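Local coordinates for HTH cro/C1-type domain-containing protein (Pseudomonas aeruginosa PAO1, PDB 7CSV) that serves as the antitoxin HigA and, as a dimer, acts as a regulator that recognises specific pseudopalindromic DNA motifs, at residues P11-I14 with L15-E18; S26-A29 with L30-L34; V36-P39 with T40-I44; N72-S75 with E76-L79. All coordinates share one frame; numbering follows the deposited sequence.

The four contacts lie in series along an all-helical chain, each within a single helix or a helix and its cap. Contact 1 is the beginning of helix 11-23. Contact 2 spans helix 27-34 with its cap and contact 3 most of helix 38-45, the consecutive pair of the helix-turn-helix; their centres are about 8 Å apart and they pack directly on each other. The centre of contact 1 is about 14 Å from the centres of both, and it touches both, tying the first helix to the pair. Contact 4, in the long helix 67-93, packs on contact 1, their centres about 13 Å apart, but stays clear of contacts 2 and 3. Contacts 2 and 4 also touch the second subunit, so both the helix-turn-helix and the long helix meet the partner chain.

Contact 1. Residues P11-I14 with L15-E18; sequences PGEI and LRDE
Arg16 turns CG beside its backbone N (chi1 -75°) and bends again at chi3 (-32°), which folds its guanidinium back over the preceding turn, onto Glu13. Both lie in the first turns of helix 11-23, the first helix of a Cro/C1-type helix-turn-helix domain. Glu13 CA lies over one guanidinium face, toward its rim, 3.8 Å from Arg16 CZ. On the way back the arginine chain brushes the backbone, with Arg16 CG 3.2 Å from Gly12 O. Arginine suits the place because it is long enough to reach beyond the helix: NH2 bonds to Val45 O and makes a salt bridge to Glu47. Glu13 runs outward extended, and its OE2 stays 4.6 Å from Arg16 NH1, too far for a salt bridge. Its CG instead meets Asp17 OD2 at 3.6 Å, and the two nearby carboxylates probably disfavour each other slightly.

Buried Leu15 faces inward, on Trp70, Leu59 and Phe63. Gly12, with no side chain, lets helix 38-45 come close, its CA packing 3.8 Å from Ile44 CG2. The i to i+4 bonds continue into the wider pi-type turn at 16-18, where Glu18 N donates to Ile14 O at 2.9 Å and Ile14 CG2 rests 4.2 Å from Glu18 CG.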
loop_
_atom_site.group_PDB
_atom_site.type_symbol
_atom_site.label_atom_id
_atom_site.label_comp_id
_atom_site.label_asym_id
_atom_site.label_seq_id
_atom_site.Cartn_x
_atom_site.Cartn_y
_atom_site.Cartn_z
ATOM N N PRO A 11 3.793 9.373 5.212
ATOM C CA PRO A 11 5.063 8.672 5.438
ATOM C C PRO A 11 6.261 9.596 5.474
ATOM O O PRO A 11 7.246 9.281 6.150
ATOM C CB PRO A 11 5.157 7.713 4.244
ATOM C CG PRO A 11 3.744 7.526 3.794
ATOM C CD PRO A 11 3.013 8.792 4.102
ATOM N N GLY A 12 6.220 10.710 4.746
ATOM C CA GLY A 12 7.348 11.626 4.746
ATOM C C GLY A 12 7.592 12.256 6.098
ATOM O O GLY A 12 8.728 12.604 6.429
ATOM N N GLU A 13 6.540 12.391 6.906
ATOM C CA GLU A 13 6.719 12.892 8.263
ATOM C C GLU A 13 7.564 11.936 9.096
ATOM O O GLU A 13 8.443 12.368 9.853
ATOM C CB GLU A 13 5.352 13.120 8.901
ATOM C CG GLU A 13 5.379 13.531 10.356
ATOM C CD GLU A 13 3.973 13.758 10.884
ATOM O OE1 GLU A 13 3.659 13.282 11.990
ATOM O OE2 GLU A 13 3.169 14.390 10.170
ATOM N N ILE A 14 7.310 10.633 8.970
ATOM C CA ILE A 14 8.111 9.643 9.684
ATOM C C ILE A 14 9.521 9.579 9.112
ATOM O O ILE A 14 10.498 9.414 9.857
ATOM C CB ILE A 14 7.408 8.276 9.641
ATOM C CG1 ILE A 14 6.140 8.343 10.504
ATOM C CG2 ILE A 14 8.350 7.146 10.065
ATOM C CD1 ILE A 14 5.451 7.039 10.692
ATOM N N LEU A 15 9.657 9.701 7.787
ATOM C CA LEU A 15 10.990 9.740 7.189
ATOM C C LEU A 15 11.791 10.914 7.736
ATOM O O LEU A 15 12.949 10.752 8.154
ATOM C CB LEU A 15 10.876 9.828 5.667
ATOM C CG LEU A 15 12.151 9.985 4.846
ATOM C CD1 LEU A 15 13.073 8.847 5.181
ATOM C CD2 LEU A 15 11.797 10.010 3.354
ATOM N N ARG A 16 11.171 12.105 7.756
ATOM C CA ARG A 16 11.821 13.303 8.284
ATOM C C ARG A 16 12.218 13.109 9.743
ATOM O O ARG A 16 13.366 13.341 10.124
ATOM C CB ARG A 16 10.886 14.520 8.162
ATOM C CG ARG A 16 10.729 15.110 6.774
ATOM C CD ARG A 16 10.041 16.490 6.818
ATOM N NE ARG A 16 9.066 16.603 7.906
ATOM C CZ ARG A 16 7.749 16.471 7.768
ATOM N NH1 ARG A 16 6.962 16.589 8.830
ATOM N NH2 ARG A 16 7.200 16.229 6.579
ATOM N N ASP A 17 11.262 12.707 10.579
ATOM C CA ASP A 17 11.446 12.760 12.026
ATOM C C ASP A 17 12.300 11.615 12.550
ATOM O O ASP A 17 13.152 11.832 13.418
ATOM C CB ASP A 17 10.095 12.731 12.746
ATOM C CG ASP A 17 9.264 13.970 12.506
ATOM O OD1 ASP A 17 9.805 14.997 12.060
ATOM O OD2 ASP A 17 8.046 13.901 12.756
ATOM N N GLU A 18 12.068 10.384 12.076
ATOM C CA GLU A 18 12.705 9.216 12.665
ATOM C C GLU A 18 13.944 8.769 11.914
ATOM O O GLU A 18 14.646 7.871 12.392
ATOM C CB GLU A 18 11.722 8.042 12.737
ATOM C CG GLU A 18 10.460 8.352 13.486
ATOM C CD GLU A 18 10.716 8.589 14.952
ATOM O OE1 GLU A 18 11.823 8.280 15.426
ATOM O OE2 GLU A 18 9.810 9.083 15.631
#

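Contact 2. Residues S26-A29 with L30-L34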
loop_
_atom_site.group_PDB
_atom_site.type_symbol
_atom_site.label_atom_id
_atom_site.label_comp_id
_atom_site.label_asym_id
_atom_site.label_seq_id
_atom_site.Cartn_x
_atom_site.Cartn_y
_atom_site.Cartn_z
ATOM N N SER A 26 20.314 15.159 5.139
ATOM C CA SER A 26 19.456 16.025 4.363
ATOM C C SER A 26 18.685 15.212 3.325
ATOM O O SER A 26 19.121 14.130 2.921
ATOM C CB SER A 26 20.283 17.097 3.664
ATOM O OG SER A 26 20.905 16.562 2.505
ATOM N N PRO A 27 17.535 15.718 2.872
ATOM C CA PRO A 27 16.817 15.015 1.799
ATOM C C PRO A 27 17.660 14.828 0.550
ATOM O O PRO A 27 17.601 13.763 -0.079
ATOM C CB PRO A 27 15.604 15.918 1.545
ATOM C CG PRO A 27 15.373 16.585 2.857
ATOM C CD PRO A 27 16.749 16.846 3.406
ATOM N N ALA A 28 18.461 15.836 0.190
ATOM C CA ALA A 28 19.325 15.723 -0.981
ATOM C C ALA A 28 20.386 14.648 -0.792
ATOM O O ALA A 28 20.670 13.880 -1.724
ATOM C CB ALA A 28 19.977 17.073 -1.283
ATOM N N ALA A 29 20.996 14.585 0.397
ATOM C CA ALA A 29 21.971 13.538 0.676
ATOM C C ALA A 29 21.324 12.162 0.624
ATOM O O ALA A 29 21.954 11.186 0.197
ATOM C CB ALA A 29 22.621 13.780 2.039
ATOM N N LEU A 30 20.063 12.065 1.062
ATOM C CA LEU A 30 19.353 10.797 0.955
ATOM C C LEU A 30 19.106 10.432 -0.502
ATOM O O LEU A 30 19.292 9.276 -0.895
ATOM C CB LEU A 30 18.025 10.861 1.715
ATOM C CG LEU A 30 17.161 9.600 1.582
ATOM C CD1 LEU A 30 17.866 8.402 2.175
ATOM C CD2 LEU A 30 15.799 9.785 2.244
ATOM N N ALA A 31 18.705 11.408 -1.326
ATOM C CA ALA A 31 18.473 11.120 -2.739
ATOM C C ALA A 31 19.738 10.612 -3.415
ATOM O O ALA A 31 19.692 9.653 -4.195
ATOM C CB ALA A 31 17.944 12.359 -3.453
ATOM N N ARG A 32 20.880 11.236 -3.115
ATOM C CA ARG A 32 22.146 10.803 -3.702
ATOM C C ARG A 32 22.504 9.387 -3.278
ATOM O O ARG A 32 23.105 8.631 -4.063
ATOM C CB ARG A 32 23.253 11.784 -3.314
ATOM C CG ARG A 32 23.237 13.063 -4.146
ATOM C CD ARG A 32 24.500 13.909 -3.958
ATOM N NE ARG A 32 24.730 14.280 -2.562
ATOM C CZ ARG A 32 24.224 15.360 -1.972
ATOM N NH1 ARG A 32 23.448 16.196 -2.656
ATOM N NH2 ARG A 32 24.495 15.608 -0.696
ATOM N N ALA A 33 22.145 9.005 -2.048
ATOM C CA ALA A 33 22.452 7.669 -1.554
ATOM C C ALA A 33 21.516 6.630 -2.140
ATOM O O ALA A 33 21.921 5.488 -2.386
ATOM C CB ALA A 33 22.394 7.635 -0.026
ATOM N N LEU A 34 20.246 6.991 -2.338
ATOM C CA LEU A 34 19.312 6.052 -2.937
ATOM C C LEU A 34 19.422 5.971 -4.450
ATOM O O LEU A 34 18.777 5.100 -5.049
ATOM C CB LEU A 34 17.881 6.438 -2.569
ATOM C CG LEU A 34 17.566 6.507 -1.077
ATOM C CD1 LEU A 34 16.103 6.888 -0.878
ATOM C CD2 LEU A 34 17.865 5.180 -0.441
#
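Arg32 lays its guanidinium back over the turn of Ala28 and Ala29, at the start of helix 27-34, the first helix of the helix-turn-helix pair. Both residues cover the same face: Ala28 O and Ala29 CA each sit above the plane, offset toward its rim. The two terminal nitrogens divide the small methyl groups between them, with Arg32 NH1 3.8 Å from Ala28 CB and Arg32 NH2 3.8 Å from Ala29 CB. A bend at chi3 (-57°) turns the group back over the preceding turn after the chain has run past Ala28 O. Alanine suits both positions, since a single methyl lets the flat cation lie close to the backbone, with Arg32 NH2 3.5 Å from Ala29 CA.

A different side of the helix faces the core. Leu30 has CG opposite its backbone N (chi1 176°), and its branches pack on Leu15 and Leu20 of helix 11-23, on Val41 of helix 38-45 and on Phe63. Ala31, equally buried, is small enough for helix 38-45 to come near, its CB 3.5 Å from Ala38 CA. Leu34, one turn on from Leu30, reaches Ile94 of the second subunit.

The helix starts with Ser26 at the N-cap. Pro27 follows in the first turn, where no earlier carbonyl awaits an N-H and a proline therefore costs no bond. Ser26 grips two N-H groups of the first turn: its O accepts from Leu30 N at 2.9 Å, and its OG takes the capping bond from Ala29 N at 2.9 Å, almost straight at 164°.

Contact 3. Residues V36-P39 with T40-I44; sequences VSAP and TVNDI
Two hydroxyls join the start of helix 38-45, the second helix of the helix-turn-helix and, by its place in the Cro/C1 fold, probably the one that reads DNA. Ser37, at the N-cap, puts OG 2.6 Å from Thr40 OG1 in a short hydrogen bond that either could donate. Ser37 OG takes the crowded position between backbone N and carbonyl carbon (chi1 87°), which aims it forward over the first turn; threonine answers with a hydroxyl beside its own N. The backbone bond of the same pair, Thr40 N to Ser37 O, is weak and bent (127°), and a sound helical bond follows, Asn42 N donating to Ala38 O at 2.8 Å.

Apolar packing comes from Val36, just before the cap. Its CG2 meets Val41 CG2 at 3.8 Å, the two side chains crossing at about a right angle. Short branched valines suit the space between helices: Val41 lies against Leu30 and Ala31 of helix 27-34, Val36 against Met55 and Arg58. Pro39 lies in the first turn, where it forfeits no helical bond.

The charged group is Asp43, whose OD2 forms a salt bridge with Arg49. Its CG comes within 3.0 Å of Pro39 O without a bond between these acceptor groups; the backbone Asp43 N donates to that oxygen at 2.8 Å.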
loop_
_atom_site.group_PDB
_atom_site.type_symbol
_atom_site.label_atom_id
_atom_site.label_comp_id
_atom_site.label_asym_id
_atom_site.label_seq_id
_atom_site.Cartn_x
_atom_site.Cartn_y
_atom_site.Cartn_z
ATOM N N VAL A 36 18.275 8.268 -6.574
ATOM C CA VAL A 36 17.049 8.838 -7.115
ATOM C C VAL A 36 17.238 10.346 -7.218
ATOM O O VAL A 36 18.134 10.928 -6.601
ATOM C CB VAL A 36 15.808 8.500 -6.253
ATOM C CG1 VAL A 36 15.602 6.990 -6.203
ATOM C CG2 VAL A 36 15.987 9.040 -4.858
ATOM N N SER A 37 16.394 10.971 -8.033
ATOM C CA SER A 37 16.445 12.420 -8.181
ATOM C C SER A 37 16.068 13.101 -6.872
ATOM O O SER A 37 15.198 12.626 -6.137
ATOM C CB SER A 37 15.509 12.869 -9.296
ATOM O OG SER A 37 14.199 13.080 -8.795
ATOM N N ALA A 38 16.730 14.221 -6.580
ATOM C CA ALA A 38 16.440 14.940 -5.342
ATOM C C ALA A 38 14.986 15.382 -5.232
ATOM O O ALA A 38 14.433 15.292 -4.121
ATOM C CB ALA A 38 17.388 16.139 -5.191
ATOM N N PRO A 39 14.317 15.859 -6.291
ATOM C CA PRO A 39 12.883 16.154 -6.149
ATOM C C PRO A 39 12.055 14.937 -5.772
ATOM O O PRO A 39 11.006 15.098 -5.137
ATOM C CB PRO A 39 12.499 16.704 -7.532
ATOM C CG PRO A 39 13.770 17.278 -8.062
ATOM C CD PRO A 39 14.838 16.338 -7.589
ATOM N N THR A 40 12.496 13.723 -6.123
ATOM C CA THR A 40 11.778 12.527 -5.689
ATOM C C THR A 40 11.696 12.472 -4.167
ATOM O O THR A 40 10.606 12.349 -3.594
ATOM C CB THR A 40 12.448 11.266 -6.240
ATOM O OG1 THR A 40 12.574 11.365 -7.663
ATOM C CG2 THR A 40 11.615 10.026 -5.899
ATOM N N VAL A 41 12.839 12.601 -3.493
ATOM C CA VAL A 41 12.836 12.617 -2.037
ATOM C C VAL A 41 12.213 13.905 -1.517
ATOM O O VAL A 41 11.499 13.901 -0.506
ATOM C CB VAL A 41 14.266 12.441 -1.498
ATOM C CG1 VAL A 41 14.284 12.601 0.005
ATOM C CG2 VAL A 41 14.839 11.088 -1.920
ATOM N N ASN A 42 12.485 15.029 -2.185
ATOM C CA ASN A 42 11.921 16.301 -1.742
ATOM C C ASN A 42 10.399 16.243 -1.703
ATOM O O ASN A 42 9.782 16.723 -0.745
ATOM C CB ASN A 42 12.371 17.439 -2.658
ATOM C CG ASN A 42 13.795 17.911 -2.367
ATOM O OD1 ASN A 42 14.362 17.628 -1.311
ATOM N ND2 ASN A 42 14.367 18.650 -3.306
ATOM N N ASP A 43 9.779 15.669 -2.740
ATOM C CA ASP A 43 8.319 15.583 -2.776
ATOM C C ASP A 43 7.780 14.775 -1.595
ATOM O O ASP A 43 6.756 15.132 -1.004
ATOM C CB ASP A 43 7.853 14.961 -4.093
ATOM C CG ASP A 43 8.115 15.845 -5.303
ATOM O OD1 ASP A 43 8.282 17.067 -5.138
ATOM O OD2 ASP A 43 8.130 15.306 -6.429
ATOM N N ILE A 44 8.451 13.675 -1.241
ATOM C CA ILE A 44 7.963 12.819 -0.161
ATOM C C ILE A 44 8.042 13.544 1.181
ATOM O O ILE A 44 7.089 13.531 1.964
ATOM C CB ILE A 44 8.743 11.492 -0.129
ATOM C CG1 ILE A 44 8.403 10.651 -1.359
ATOM C CG2 ILE A 44 8.448 10.731 1.174
ATOM C CD1 ILE A 44 9.511 9.635 -1.728
#

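Contact 4. Residues N72-S75 with E76-L79; sequences NLQS and EYSL
A side-chain hydrogen bond joins Gln74 to Ser78, one turn later in helix 67-93. Gln74 NE2 donates to Ser78 OG at 3.1 Å, with the hydroxyl oxygen 21° out of the amide plane. A bend at chi2 (64°) swings the amide, on a chain that starts away from the later turn, back along the helix toward the serine. Because Gln74 OE1 accepts from Ile51 N, the amide is held at both ends and its rotation is fixed; glutamine, donor and acceptor in one group, fits this double task.

Looser side-chain packing comes from Tyr77. Its CD2 lies 4.0 Å from Gln74 NE2, with amide and ring planes 67° apart, so the amide meets the ring obliquely. The ring meets His10 edge-to-face, and Pro11 of helix 11-23 touches both Gln74 and Tyr77. Leu73 packs on Ile14 of that same helix.

Backbone bonding is regular, Ser78 N reaching Gln74 O at 2.9 Å and Leu79 N reaching Ser75 O at 2.8 Å. Leu79 CG also packs against Ser75 O, at 3.3 Å.

Polar contacts to the second subunit use another side of the helix. Ser75 OG and Glu76 OE2 both bond to Gln68 of the second subunit, and Leu79 packs on it. One stretch of the long helix thus joins the Cro/C1-type helix-turn-helix domain of its own chain to the partner chain of the dimer.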
loop_
_atom_site.group_PDB
_atom_site.type_symbol
_atom_site.label_atom_id
_atom_site.label_comp_id
_atom_site.label_asym_id
_atom_site.label_seq_id
_atom_site.Cartn_x
_atom_site.Cartn_y
_atom_site.Cartn_z
ATOM N N ASN A 72 3.581 -0.031 4.526
ATOM C CA ASN A 72 2.522 -0.022 5.537
ATOM C C ASN A 72 2.212 1.400 5.983
ATOM O O ASN A 72 1.045 1.747 6.206
ATOM C CB ASN A 72 2.924 -0.887 6.738
ATOM C CG ASN A 72 2.912 -2.388 6.434
ATOM O OD1 ASN A 72 2.319 -2.841 5.444
ATOM N ND2 ASN A 72 3.565 -3.165 7.298
ATOM N N LEU A 73 3.241 2.249 6.111
ATOM C CA LEU A 73 2.981 3.654 6.419
ATOM C C LEU A 73 2.210 4.315 5.288
ATOM O O LEU A 73 1.285 5.105 5.525
ATOM C CB LEU A 73 4.293 4.399 6.657
ATOM C CG LEU A 73 5.126 3.955 7.856
ATOM C CD1 LEU A 73 6.442 4.721 7.883
ATOM C CD2 LEU A 73 4.335 4.164 9.144
ATOM N N GLN A 74 2.569 3.986 4.049
ATOM C CA GLN A 74 1.879 4.553 2.900
ATOM C C GLN A 74 0.425 4.105 2.857
ATOM O O GLN A 74 -0.476 4.917 2.612
ATOM C CB GLN A 74 2.602 4.153 1.613
ATOM C CG GLN A 74 1.901 4.666 0.352
ATOM C CD GLN A 74 1.887 6.166 0.281
ATOM O OE1 GLN A 74 2.869 6.828 0.622
ATOM N NE2 GLN A 74 0.757 6.731 -0.151
ATOM N N SER A 75 0.177 2.817 3.082
ATOM C CA SER A 75 -1.197 2.336 3.027
ATOM C C SER A 75 -2.042 2.981 4.115
ATOM O O SER A 75 -3.213 3.321 3.885
ATOM C CB SER A 75 -1.235 0.819 3.149
ATOM O OG SER A 75 -0.772 0.402 4.407
ATOM N N GLU A 76 -1.478 3.157 5.315
ATOM C CA GLU A 76 -2.252 3.839 6.353
ATOM C C GLU A 76 -2.643 5.241 5.906
ATOM O O GLU A 76 -3.799 5.648 6.067
ATOM C CB GLU A 76 -1.479 3.891 7.674
ATOM C CG GLU A 76 -2.232 4.664 8.801
ATOM C CD GLU A 76 -3.361 3.881 9.456
ATOM O OE1 GLU A 76 -4.033 4.453 10.353
ATOM O OE2 GLU A 76 -3.594 2.703 9.106
ATOM N N TYR A 77 -1.699 5.980 5.305
ATOM C CA TYR A 77 -1.987 7.335 4.833
ATOM C C TYR A 77 -3.053 7.321 3.746
ATOM O O TYR A 77 -4.010 8.110 3.780
ATOM C CB TYR A 77 -0.700 7.993 4.310
ATOM C CG TYR A 77 -0.960 9.314 3.604
ATOM C CD1 TYR A 77 -1.103 10.500 4.323
ATOM C CD2 TYR A 77 -1.067 9.371 2.217
ATOM C CE1 TYR A 77 -1.347 11.716 3.668
ATOM C CE2 TYR A 77 -1.307 10.565 1.558
ATOM C CZ TYR A 77 -1.443 11.732 2.280
ATOM O OH TYR A 77 -1.669 12.907 1.599
ATOM N N SER A 78 -2.900 6.434 2.761
ATOM C CA SER A 78 -3.878 6.375 1.676
ATOM C C SER A 78 -5.248 5.966 2.197
ATOM O O SER A 78 -6.278 6.478 1.736
ATOM C CB SER A 78 -3.414 5.405 0.598
ATOM O OG SER A 78 -2.246 5.893 -0.024
ATOM N N LEU A 79 -5.283 5.033 3.152
ATOM C CA LEU A 79 -6.574 4.644 3.716
ATOM C C LEU A 79 -7.202 5.789 4.487
ATOM O O LEU A 79 -8.425 5.996 4.418
ATOM C CB LEU A 79 -6.416 3.427 4.623
ATOM C CG LEU A 79 -6.268 2.099 3.881
ATOM C CD1 LEU A 79 -5.952 0.978 4.866
ATOM C CD2 LEU A 79 -7.542 1.779 3.074
#